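Local coordinates for UPF0255 protein VV1_0328 (Vibrio vulnificus, PDB 3MVE) that catalyses the decarboxylation of pyruvate and belongs to the FrsA family, at the interface of chains A and B. Residues are numbered along the deposited sequence; one frame, centred on the assembly and turned at random. Chains: chain A/B, UPF0255 protein VV1_0328.

Three neighbouring patches make up part of one A–B interface, all built on helices and, in contact 2, also on a loop of chain B. The centres of their C-alpha atoms lie about 10 Å apart for contacts 1 and 2, 9 Å for contacts 1 and 3, and 8 Å for contacts 2 and 3. A:Gln110 belongs to all three, A:Met107 links contacts 1 and 3, and B:Gln148 links contacts 2 and 3. The shared residues make one continuous patch of mixed polar and apolar contacts. The identical chains are not related by an exact two-fold, and the structure alone does not show that this dimer forms in solution.

Contact 1: the interface of chains A and B. Residues chain A 107, 110-111; chain B 100, 107.
A:Met107 and B:Met107 meet through their thioether ends at the apolar centre, methyl CE of one lying 3.5 Å from methyl CE of the other. The copies differ in shape. B:Met107 stays extended to its tip (chi3 172°), which carries its CE in against CB and to 3.4 Å from the backbone O of A:Met107, whereas A:Met107 bends at its last torsion (chi3 69°) and turns its own CE towards CG of B:Met107. Methionine suits this place because its unbranched, flexible chain can take either form against an identical partner. Further out, A:Lys111 runs past B:Met107 in the opposite direction, and its CB lies 3.8 Å from the sulfur SD of B:Met107; here the aliphatic part of a lysine serves as apolar wall. At the polar rim the phenol OH of B:Tyr100 donates a hydrogen bond of 2.6 Å to the backbone O of A:Lys111. That carbonyl O sits at the edge of the B:Tyr100 ring, in its plane, and the hydroxyl approaches in the carbonyl plane at a C=O...O angle of 150°. Tyrosine has the reach to cap a carbonyl near the helix end. Joining helix 98-113 of A to helix 98-112 of B, the patch would help to hold the chains together if this dimer is biological.

Contact 2: the interface of chains A and B. Residues chain A 110, 158-159; chain B 93, 144-145, 148.
Helices 98-113 and 144-163 of chain A bring A:Gln110 and A:Glu159 to the first turns of helix 144-163 of chain B and to B:Tyr93, whose backbone is in a loop. In this FrsA-family protein the patch is a polar one, centred on a reciprocal glutamine pair. A:Gln110 and B:Gln148 come from opposite directions with amide planes 10° apart, and each gives its NH2 to the other's oxygen: NE2 of A:Gln110 lies 2.8 Å from OE1 of B:Gln148, and NE2 of B:Gln148 lies 3.0 Å from OE1 of A:Gln110. Both donors are tilted from the carbonyl planes, so the match is slightly skewed. Glutamine suits the place because one amide both donates and accepts, and its extended chain spans the gap between helices. The phenol OH of B:Tyr93 takes another bond from NE2 of A:Gln110, 2.9 Å long, nearly straight and in the amide plane; together with the glutamine pair it should fix the rotation of that amide. Elsewhere ND2 of B:Asn144 donates a hydrogen bond of 2.6 Å to the carboxylate OE1 of A:Glu159, reaching its anti lone pair, with amide and carboxylate nearly coplanar. A bend at chi2 (-56°) folds the A:Glu159 carboxylate back beside B:Leu145, whose methyl CD2 packs 3.6 Å from the carboxyl carbon CD of A:Glu159.

Contact 3: the interface of chains A and B. Residues chain A 107, 110, 132, 151-152; chain B 148, 151-152.
Helix 144-163 of chain A packs against helix 144-163 of chain B, with helices 98-113 and 118-136 of chain A alongside. A:Leu152 points its methyl CD2 into a surface made by B:Gln148, B:Val151 and B:Leu152. Its side chain crosses that of B:Gln148 at about a right angle, with CD2 3.4 Å from the aliphatic CG. CD2 of A:Leu152 also packs tightly on CG1 of B:Val151, at 3.5 Å, and lies 3.9 Å from CD2 of B:Leu152. A forked leucine can reach several neighbours at once, while compact valines probably allow the helices to come close: CG1 of A:Val151 meets CG2 of B:Val151 at 3.6 Å. The first torsion of B:Val151 (174°) sets CG1 opposite the backbone N, where A:Leu152 covers it. A:Tyr132 borders the contact, its CE2 3.7 Å from NE2 of B:Gln148 and its ring nearly perpendicular to that amide. Its phenol OH donates a 2.9 Å bond to OE1 of A:Gln110, from above the carbonyl plane; OE1 thus accepts from A:Tyr132 and B:Gln148, which helps to fix the amide. CB of A:Leu152 rests on one ring face of A:Tyr132, towards the rim. In the fold, the patch lies on the helical part of each chain, ahead in sequence of the strands that begin at 167.

Contact 1: the interface of chains A and B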
loop_
_atom_site.group_PDB
_atom_site.type_symbol
_atom_site.label_atom_id
_atom_site.label_comp_id
_atom_site.label_asym_id
_atom_site.label_seq_id
_atom_site.Cartn_x
_atom_site.Cartn_y
_atom_site.Cartn_z
ATOM N N MET A 107 12.735 -5.466 -2.827
ATOM C CA MET A 107 13.349 -4.153 -2.995
ATOM C C MET A 107 14.621 -4.227 -3.841
ATOM O O MET A 107 14.847 -3.354 -4.687
ATOM C CB MET A 107 13.626 -3.506 -1.632
ATOM C CG MET A 107 12.355 -2.989 -0.948
ATOM S SD MET A 107 12.619 -2.240 0.695
ATOM C CE MET A 107 13.503 -0.764 0.245
ATOM N N GLN A 110 13.661 -4.519 -7.350
ATOM C CA GLN A 110 13.124 -3.251 -7.796
ATOM C C GLN A 110 14.265 -2.286 -8.107
ATOM O O GLN A 110 14.221 -1.579 -9.104
ATOM C CB GLN A 110 12.193 -2.632 -6.752
ATOM C CG GLN A 110 11.488 -1.380 -7.295
ATOM C CD GLN A 110 10.296 -0.969 -6.474
ATOM O OE1 GLN A 110 9.526 -1.816 -6.004
ATOM N NE2 GLN A 110 10.122 0.337 -6.303
ATOM N N LYS A 111 15.294 -2.281 -7.263
ATOM C CA LYS A 111 16.446 -1.401 -7.469
ATOM C C LYS A 111 17.210 -1.737 -8.748
ATOM O O LYS A 111 17.596 -0.838 -9.503
ATOM C CB LYS A 111 17.389 -1.462 -6.258
ATOM C CG LYS A 111 18.809 -0.980 -6.560
ATOM C CD LYS A 111 19.550 -0.510 -5.323
ATOM C CE LYS A 111 19.596 -1.568 -4.221
ATOM N NZ LYS A 111 20.463 -2.751 -4.545
ATOM N N TYR B 100 12.762 7.170 -8.369
ATOM C CA TYR B 100 13.818 6.160 -8.349
ATOM C C TYR B 100 15.098 6.578 -7.625
ATOM O O TYR B 100 15.612 5.834 -6.800
ATOM C CB TYR B 100 14.189 5.727 -9.771
ATOM C CG TYR B 100 15.255 4.643 -9.813
ATOM C CD1 TYR B 100 14.966 3.339 -9.405
ATOM C CD2 TYR B 100 16.556 4.923 -10.258
ATOM C CE1 TYR B 100 15.935 2.342 -9.443
ATOM C CE2 TYR B 100 17.542 3.930 -10.295
ATOM C CZ TYR B 100 17.212 2.636 -9.884
ATOM O OH TYR B 100 18.156 1.637 -9.918
ATOM N N MET B 107 17.108 3.383 0.200
ATOM C CA MET B 107 17.555 2.003 0.322
ATOM C C MET B 107 18.971 1.941 0.863
ATOM O O MET B 107 19.288 1.067 1.650
ATOM C CB MET B 107 17.486 1.270 -1.024
ATOM C CG MET B 107 16.064 1.007 -1.510
ATOM S SD MET B 107 16.022 -0.022 -2.993
ATOM C CE MET B 107 14.239 -0.352 -3.174
#

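Contact 2: the interface of chains A and B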
loop_
_atom_site.group_PDB
_atom_site.type_symbol
_atom_site.label_atom_id
_atom_site.label_comp_id
_atom_site.label_asym_id
_atom_site.label_seq_id
_atom_site.Cartn_x
_atom_site.Cartn_y
_atom_site.Cartn_z
ATOM N N GLN A 110 13.661 -4.519 -7.350
ATOM C CA GLN A 110 13.124 -3.251 -7.796
ATOM C C GLN A 110 14.265 -2.286 -8.107
ATOM O O GLN A 110 14.221 -1.579 -9.104
ATOM C CB GLN A 110 12.193 -2.632 -6.752
ATOM C CG GLN A 110 11.488 -1.380 -7.295
ATOM C CD GLN A 110 10.296 -0.969 -6.474
ATOM O OE1 GLN A 110 9.526 -1.816 -6.004
ATOM N NE2 GLN A 110 10.122 0.337 -6.303
ATOM N N LEU A 158 2.256 -3.115 -11.810
ATOM C CA LEU A 158 1.899 -2.091 -12.791
ATOM C C LEU A 158 3.135 -1.456 -13.448
ATOM O O LEU A 158 3.112 -1.141 -14.635
ATOM C CB LEU A 158 1.034 -1.006 -12.141
ATOM C CG LEU A 158 -0.261 -1.543 -11.515
ATOM C CD1 LEU A 158 -1.188 -0.367 -11.197
ATOM C CD2 LEU A 158 -0.949 -2.517 -12.476
ATOM N N GLU A 159 4.209 -1.262 -12.683
ATOM C CA GLU A 159 5.428 -0.676 -13.254
ATOM C C GLU A 159 6.079 -1.681 -14.199
ATOM O O GLU A 159 6.707 -1.298 -15.190
ATOM C CB GLU A 159 6.421 -0.276 -12.149
ATOM C CG GLU A 159 5.915 0.868 -11.261
ATOM C CD GLU A 159 5.558 2.104 -12.083
ATOM O OE1 GLU A 159 4.596 2.819 -11.726
ATOM O OE2 GLU A 159 6.249 2.368 -13.084
ATOM N N TYR B 93 10.759 4.609 -15.122
ATOM C CA TYR B 93 11.216 4.319 -13.771
ATOM C C TYR B 93 12.582 3.672 -13.927
ATOM O O TYR B 93 12.697 2.460 -14.089
ATOM C CB TYR B 93 10.277 3.352 -13.039
ATOM C CG TYR B 93 10.718 3.085 -11.604
ATOM C CD1 TYR B 93 10.697 4.103 -10.642
ATOM C CD2 TYR B 93 11.137 1.813 -11.203
ATOM C CE1 TYR B 93 11.069 3.859 -9.326
ATOM C CE2 TYR B 93 11.516 1.557 -9.886
ATOM C CZ TYR B 93 11.475 2.583 -8.957
ATOM O OH TYR B 93 11.821 2.324 -7.658
ATOM N N ASN B 144 1.229 6.130 -9.119
ATOM C CA ASN B 144 1.531 4.765 -8.677
ATOM C C ASN B 144 2.839 4.671 -7.887
ATOM O O ASN B 144 2.899 4.025 -6.832
ATOM C CB ASN B 144 1.575 3.814 -9.868
ATOM C CG ASN B 144 1.895 2.390 -9.455
ATOM O OD1 ASN B 144 1.179 1.793 -8.652
ATOM N ND2 ASN B 144 2.983 1.842 -9.989
ATOM N N LEU B 145 3.884 5.327 -8.378
ATOM C CA LEU B 145 5.171 5.302 -7.679
ATOM C C LEU B 145 5.100 5.966 -6.309
ATOM O O LEU B 145 5.700 5.475 -5.347
ATOM C CB LEU B 145 6.258 5.969 -8.531
ATOM C CG LEU B 145 6.600 5.190 -9.808
ATOM C CD1 LEU B 145 7.506 6.008 -10.704
ATOM C CD2 LEU B 145 7.263 3.860 -9.436
ATOM N N GLN B 148 3.385 3.724 -3.788
ATOM C CA GLN B 148 4.272 2.680 -3.304
ATOM C C GLN B 148 5.321 3.257 -2.349
ATOM O O GLN B 148 5.659 2.646 -1.334
ATOM C CB GLN B 148 4.983 1.971 -4.468
ATOM C CG GLN B 148 5.690 0.690 -4.017
ATOM C CD GLN B 148 6.731 0.215 -4.993
ATOM O OE1 GLN B 148 7.543 1.008 -5.467
ATOM N NE2 GLN B 148 6.731 -1.095 -5.295
#

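Contact 3: the interface of chains A and B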
loop_
_atom_site.group_PDB
_atom_site.type_symbol
_atom_site.label_atom_id
_atom_site.label_comp_id
_atom_site.label_asym_id
_atom_site.label_seq_id
_atom_site.Cartn_x
_atom_site.Cartn_y
_atom_site.Cartn_z
ATOM N N MET A 107 12.735 -5.466 -2.827
ATOM C CA MET A 107 13.349 -4.153 -2.995
ATOM C C MET A 107 14.621 -4.227 -3.841
ATOM O O MET A 107 14.847 -3.354 -4.687
ATOM C CB MET A 107 13.626 -3.506 -1.632
ATOM C CG MET A 107 12.355 -2.989 -0.948
ATOM S SD MET A 107 12.619 -2.240 0.695
ATOM C CE MET A 107 13.503 -0.764 0.245
ATOM N N GLN A 110 13.661 -4.519 -7.350
ATOM C CA GLN A 110 13.124 -3.251 -7.796
ATOM C C GLN A 110 14.265 -2.286 -8.107
ATOM O O GLN A 110 14.221 -1.579 -9.104
ATOM C CB GLN A 110 12.193 -2.632 -6.752
ATOM C CG GLN A 110 11.488 -1.380 -7.295
ATOM C CD GLN A 110 10.296 -0.969 -6.474
ATOM O OE1 GLN A 110 9.526 -1.816 -6.004
ATOM N NE2 GLN A 110 10.122 0.337 -6.303
ATOM N N TYR A 132 7.116 -9.252 -3.174
ATOM C CA TYR A 132 6.277 -8.503 -2.231
ATOM C C TYR A 132 5.021 -9.314 -1.882
ATOM O O TYR A 132 4.526 -9.279 -0.738
ATOM C CB TYR A 132 5.858 -7.155 -2.828
ATOM C CG TYR A 132 7.010 -6.200 -3.093
ATOM C CD1 TYR A 132 8.063 -6.071 -2.176
ATOM C CD2 TYR A 132 7.030 -5.391 -4.238
ATOM C CE1 TYR A 132 9.113 -5.158 -2.386
ATOM C CE2 TYR A 132 8.075 -4.473 -4.464
ATOM C CZ TYR A 132 9.114 -4.363 -3.536
ATOM O OH TYR A 132 10.161 -3.484 -3.760
ATOM N N VAL A 151 0.120 -3.884 -1.398
ATOM C CA VAL A 151 0.183 -2.613 -2.108
ATOM C C VAL A 151 1.484 -2.562 -2.895
ATOM O O VAL A 151 1.512 -2.107 -4.038
ATOM C CB VAL A 151 0.147 -1.406 -1.138
ATOM C CG1 VAL A 151 0.181 -0.101 -1.923
ATOM C CG2 VAL A 151 -1.119 -1.472 -0.279
ATOM N N LEU A 152 2.569 -3.026 -2.284
ATOM C CA LEU A 152 3.862 -3.018 -2.961
ATOM C C LEU A 152 3.816 -3.950 -4.165
ATOM O O LEU A 152 4.393 -3.659 -5.223
ATOM C CB LEU A 152 4.974 -3.470 -2.011
ATOM C CG LEU A 152 5.191 -2.579 -0.784
ATOM C CD1 LEU A 152 6.330 -3.164 0.032
ATOM C CD2 LEU A 152 5.507 -1.145 -1.201
ATOM N N GLN B 148 3.385 3.724 -3.788
ATOM C CA GLN B 148 4.272 2.680 -3.304
ATOM C C GLN B 148 5.321 3.257 -2.349
ATOM O O GLN B 148 5.659 2.646 -1.334
ATOM C CB GLN B 148 4.983 1.971 -4.468
ATOM C CG GLN B 148 5.690 0.690 -4.017
ATOM C CD GLN B 148 6.731 0.215 -4.993
ATOM O OE1 GLN B 148 7.543 1.008 -5.467
ATOM N NE2 GLN B 148 6.731 -1.095 -5.295
ATOM N N VAL B 151 4.175 3.618 1.133
ATOM C CA VAL B 151 4.238 2.377 1.903
ATOM C C VAL B 151 5.665 2.210 2.454
ATOM O O VAL B 151 5.876 1.934 3.636
ATOM C CB VAL B 151 3.914 1.152 1.025
ATOM C CG1 VAL B 151 4.134 -0.125 1.831
ATOM C CG2 VAL B 151 2.482 1.251 0.497
ATOM N N LEU B 152 6.641 2.393 1.579
ATOM C CA LEU B 152 8.038 2.273 1.973
ATOM C C LEU B 152 8.380 3.255 3.095
ATOM O O LEU B 152 9.127 2.912 4.010
ATOM C CB LEU B 152 8.944 2.505 0.766
ATOM C CG LEU B 152 8.721 1.483 -0.359
ATOM C CD1 LEU B 152 9.699 1.718 -1.503
ATOM C CD2 LEU B 152 8.920 0.097 0.204
#